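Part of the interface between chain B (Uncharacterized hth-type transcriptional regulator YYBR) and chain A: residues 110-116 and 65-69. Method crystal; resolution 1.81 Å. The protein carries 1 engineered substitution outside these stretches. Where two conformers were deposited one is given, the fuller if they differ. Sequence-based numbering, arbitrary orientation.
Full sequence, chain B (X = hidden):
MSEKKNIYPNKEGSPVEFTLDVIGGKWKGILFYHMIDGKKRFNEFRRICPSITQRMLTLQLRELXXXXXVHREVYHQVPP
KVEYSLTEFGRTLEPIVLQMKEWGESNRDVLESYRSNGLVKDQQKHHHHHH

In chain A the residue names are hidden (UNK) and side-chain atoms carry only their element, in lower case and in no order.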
ATOM      1  N   VAL B 110     -18.138   5.222  -2.662  1.00 33.34           N
ATOM      2  CA  VAL B 110     -18.273   4.422  -3.883  1.00 35.36           C
ATOM      3  C   VAL B 110     -17.652   3.032  -3.770  1.00 35.21           C
ATOM      4  O   VAL B 110     -18.162   2.082  -4.341  1.00 36.16           O
ATOM      5  CB  VAL B 110     -17.769   5.160  -5.140  1.00 37.36           C
ATOM      6  CG1 VAL B 110     -16.269   5.275  -5.135  1.00 34.35           C
ATOM      7  CG2 VAL B 110     -18.272   4.431  -6.396  1.00 39.49           C
ATOM      8  N   LEU B 111     -16.598   2.908  -2.978  1.00 33.70           N
ATOM      9  CA  LEU B 111     -16.066   1.583  -2.666  1.00 36.80           C
ATOM     10  C   LEU B 111     -17.103   0.782  -1.900  1.00 39.89           C
ATOM     11  O   LEU B 111     -17.255  -0.432  -2.118  1.00 43.20           O
ATOM     12  CB  LEU B 111     -14.789   1.697  -1.864  1.00 37.71           C
ATOM     13  CG  LEU B 111     -13.582   1.291  -2.681  1.00 39.91           C
ATOM     14  CD1 LEU B 111     -12.326   1.666  -1.899  1.00 42.71           C
ATOM     15  CD2 LEU B 111     -13.617  -0.204  -2.973  1.00 42.26           C
ATOM     16  N   GLU B 112     -17.838   1.463  -1.028  0.70 39.87           N
ATOM     17  CA  GLU B 112     -18.904   0.812  -0.268  0.70 43.88           C
ATOM     18  C   GLU B 112     -20.037   0.319  -1.188  0.70 44.07           C
ATOM     19  O   GLU B 112     -20.623  -0.736  -0.924  0.70 46.83           O
ATOM     20  CB  GLU B 112     -19.425   1.759   0.836  0.70 45.54           C
ATOM     21  CG  GLU B 112     -18.839   1.559   2.243  0.70 48.96           C
ATOM     22  CD  GLU B 112     -17.320   1.459   2.297  0.70 47.77           C
ATOM     23  OE1 GLU B 112     -16.782   0.337   2.108  0.70 50.13           O
ATOM     24  OE2 GLU B 112     -16.664   2.485   2.591  0.70 46.40           O
ATOM     25  N   SER B 113     -20.341   1.063  -2.266  1.00 40.89           N
ATOM     26  CA  SER B 113     -21.372   0.643  -3.247  1.00 42.20           C
ATOM     27  C   SER B 113     -20.967  -0.641  -3.969  1.00 43.67           C
ATOM     28  O   SER B 113     -21.736  -1.598  -4.045  1.00 48.22           O
ATOM     29  CB  SER B 113     -21.663   1.705  -4.319  1.00 40.00           C
ATOM     30  OG  SER B 113     -22.112   2.946  -3.808  1.00 40.71           O
ATOM     31  N   TYR B 114     -19.755  -0.649  -4.510  1.00 42.45           N
ATOM     32  CA  TYR B 114     -19.226  -1.842  -5.162  1.00 45.55           C
ATOM     33  C   TYR B 114     -19.239  -3.059  -4.232  1.00 49.01           C
ATOM     34  O   TYR B 114     -19.650  -4.148  -4.636  1.00 50.17           O
ATOM     35  CB  TYR B 114     -17.810  -1.581  -5.675  1.00 44.72           C
ATOM     36  CG  TYR B 114     -17.801  -0.719  -6.905  1.00 43.78           C
ATOM     37  CD1 TYR B 114     -18.489  -1.129  -8.042  1.00 49.19           C
ATOM     38  CD2 TYR B 114     -17.101   0.477  -6.949  1.00 42.12           C
ATOM     39  CE1 TYR B 114     -18.519  -0.353  -9.179  1.00 49.08           C
ATOM     40  CE2 TYR B 114     -17.117   1.268  -8.095  1.00 41.49           C
ATOM     41  CZ  TYR B 114     -17.826   0.838  -9.200  1.00 45.65           C
ATOM     42  OH  TYR B 114     -17.885   1.556 -10.370  1.00 48.84           O
ATOM     43  N   ARG B 115     -18.805  -2.858  -2.991  1.00 48.38           N
ATOM     44  CA  ARG B 115     -18.804  -3.941  -2.002  1.00 55.07           C
ATOM     45  C   ARG B 115     -20.237  -4.367  -1.612  1.00 58.05           C
ATOM     46  O   ARG B 115     -20.471  -5.542  -1.321  1.00 62.76           O
ATOM     47  CB  ARG B 115     -17.978  -3.537  -0.775  1.00 54.93           C
ATOM     48  CG  ARG B 115     -16.483  -3.575  -1.029  1.00 56.01           C
ATOM     49  CD  ARG B 115     -15.711  -2.636  -0.118  1.00 55.24           C
ATOM     50  NE  ARG B 115     -14.264  -2.778  -0.306  1.00 57.76           N
ATOM     51  CZ  ARG B 115     -13.328  -2.054   0.317  1.00 55.92           C
ATOM     52  NH1 ARG B 115     -13.670  -1.087   1.170  1.00 54.97           N
ATOM     53  NH2 ARG B 115     -12.035  -2.294   0.076  1.00 55.51           N
ATOM     54  N   SER B 116     -21.194  -3.433  -1.666  1.00 56.94           N
ATOM     55  CA  SER B 116     -22.602  -3.717  -1.275  1.00 62.97           C
ATOM     56  C   SER B 116     -23.310  -4.775  -2.138  1.00 69.11           C
ATOM     57  O   SER B 116     -24.475  -5.116  -1.875  1.00 71.09           O
ATOM     58  CB  SER B 116     -23.452  -2.435  -1.294  1.00 59.12           C
ATOM     59  OG  SER B 116     -24.081  -2.267  -2.556  1.00 58.28           O
TER
ATOM     60  N   UNK A  65     -12.042  -7.074  -8.596  1.00 24.10           N
ATOM     61  CA  UNK A  65     -13.357  -6.960  -9.259  1.00 25.21           C
ATOM     62  C   UNK A  65     -14.476  -6.597  -8.257  1.00 24.62           C
ATOM     63  O   UNK A  65     -15.331  -5.758  -8.517  1.00 23.47           O
ATOM     64  c   UNK A  65     -14.969  -8.238 -10.859  1.00 30.17           C
ATOM     65  c   UNK A  65     -15.357  -9.579 -11.477  1.00 35.00           C
ATOM     66  c   UNK A  65     -13.697  -8.294  -9.990  1.00 28.28           C
ATOM     67  o   UNK A  65     -16.520  -9.652 -11.916  1.00 35.11           O
ATOM     68  o   UNK A  65     -14.536 -10.553 -11.509  1.00 34.77           O
ATOM     69  N   UNK A  66     -14.456  -7.212  -7.095  1.00 24.88           N
ATOM     70  CA  UNK A  66     -15.472  -6.964  -6.030  1.00 26.65           C
ATOM     71  C   UNK A  66     -15.463  -5.491  -5.605  1.00 27.50           C
ATOM     72  O   UNK A  66     -16.505  -4.933  -5.191  1.00 27.24           O
ATOM     73  c   UNK A  66     -15.163  -7.810  -4.817  1.00 25.74           C
ATOM     74  N   UNK A  67     -14.255  -4.933  -5.656  1.00 24.05           N
ATOM     75  CA  UNK A  67     -13.941  -3.539  -5.281  1.00 25.08           C
ATOM     76  C   UNK A  67     -14.115  -2.511  -6.399  1.00 23.44           C
ATOM     77  O   UNK A  67     -13.981  -1.311  -6.160  1.00 23.28           O
ATOM     78  c   UNK A  67     -12.358  -3.916  -3.327  1.00 27.26           C
ATOM     79  o   UNK A  67     -11.229  -3.947  -2.838  1.00 27.73           O
ATOM     80  c   UNK A  67     -12.494  -3.441  -4.768  1.00 26.14           C
ATOM     81  o   UNK A  67     -13.391  -4.259  -2.685  1.00 29.85           O
ATOM     82  N   UNK A  68     -14.453  -2.969  -7.595  1.00 22.57           N
ATOM     83  CA  UNK A  68     -14.866  -2.067  -8.645  1.00 23.21           C
ATOM     84  C   UNK A  68     -13.695  -1.581  -9.424  1.00 21.24           C
ATOM     85  O   UNK A  68     -13.867  -0.725 -10.327  1.00 21.43           O
ATOM     86  N   UNK A  69     -12.547  -2.194  -9.162  1.00 21.31           N
ATOM     87  CA  UNK A  69     -11.267  -1.734  -9.784  1.00 20.87           C
ATOM     88  C   UNK A  69     -11.007  -2.395 -11.167  1.00 21.87           C
ATOM     89  O   UNK A  69     -10.378  -1.808 -12.077  1.00 22.80           O
ATOM     90  c   UNK A  69     -10.301  -1.314  -7.486  1.00 19.86           C
ATOM     91  c   UNK A  69     -10.088  -2.002  -8.846  1.00 20.00           C
ATOM     92  c   UNK A  69     -10.585   0.148  -7.569  1.00 21.37           C
ATOM     93  c   UNK A  69      -8.726  -1.523  -9.496  1.00 17.71           C
TER

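Position 65 of chain A carries five side-chain atoms, three carbons and two oxygens. The carbons form an unbranched chain, and the third carries both oxygens. The side chain is extended, with chi1 and chi2 both t, and it does not reach the chain B stretch. Three carbons ending in a carboxylate identify Glu A65. Its contribution here is through the backbone: its O accepts a hydrogen bond from N of position 68 at 3.1 Å.

Position 66 has a single side-chain carbon. That CB points sideways; its nearest atom in the stretch is Tyr B114 O, 5.8 Å away. The contact is made by the backbone instead. The O of position 66 lies 3.3 Å from Tyr B114 O and 3.8 Å from Arg B115 N. Neither pair is a hydrogen bond; two carbonyl oxygens are both acceptors, and Arg B115 N is already bonded to Leu B111 O at 3.0 Å within its own helix. One carbon and nothing more makes this Ala A66.

Position 67 has four side-chain atoms, two carbons and two oxygens. Both oxygens sit on the second carbon, so this is a carboxylate one carbon shorter than that of Glu A65. It faces the guanidinium of Arg B115, with one oxygen near the plane of that group at its edge. Asparagine would have the same shape but would carry a nitrogen in place of one oxygen. The residue is Asp A67. Its OD1 accepts a hydrogen bond from Arg B115 NE at 2.9 Å, and its OD2 accepts a weak one from Arg B115 NH2 at 3.4 Å. The two bonds belong to a salt bridge. Leu B111 CD2 also packs against this residue, 3.4 Å from Asp A67 O and 3.9 Å from Asp A67 CB.

Position 68 has no side-chain atoms. Its CA lies over one face of the Tyr B114 ring, 3.7 Å from the centroid of that ring and 12° off the normal, a CH-pi contact. A CB here would fall 2.3 Å from Tyr B114 CD2, a clash. Phi is positive, at 88°, and a CB would also jam against the preceding carbonyl. The residue is Gly A68. It leaves the helix in a Schellman motif.

Position 69 has four side-chain carbons. They fork at the first, and one arm is two carbons long. Its CA-to-CB bond points away, though the end of the side chain comes nearer; it makes no contact. Forking at CB with a longer arm gives Ile A69, rather than leucine, which forks one carbon later.

The contact joins the end of a chain A helix to a chain B helix. Arg B115 and Asp A67 supply paired charges, held by one good hydrogen bond and one weak one. Tyr B114 lies flat against Gly A68, where the missing side chain leaves room for the ring. Leu B111 adds apolar packing beside Asp A67.

Chain A, residues 65-69: EADGI
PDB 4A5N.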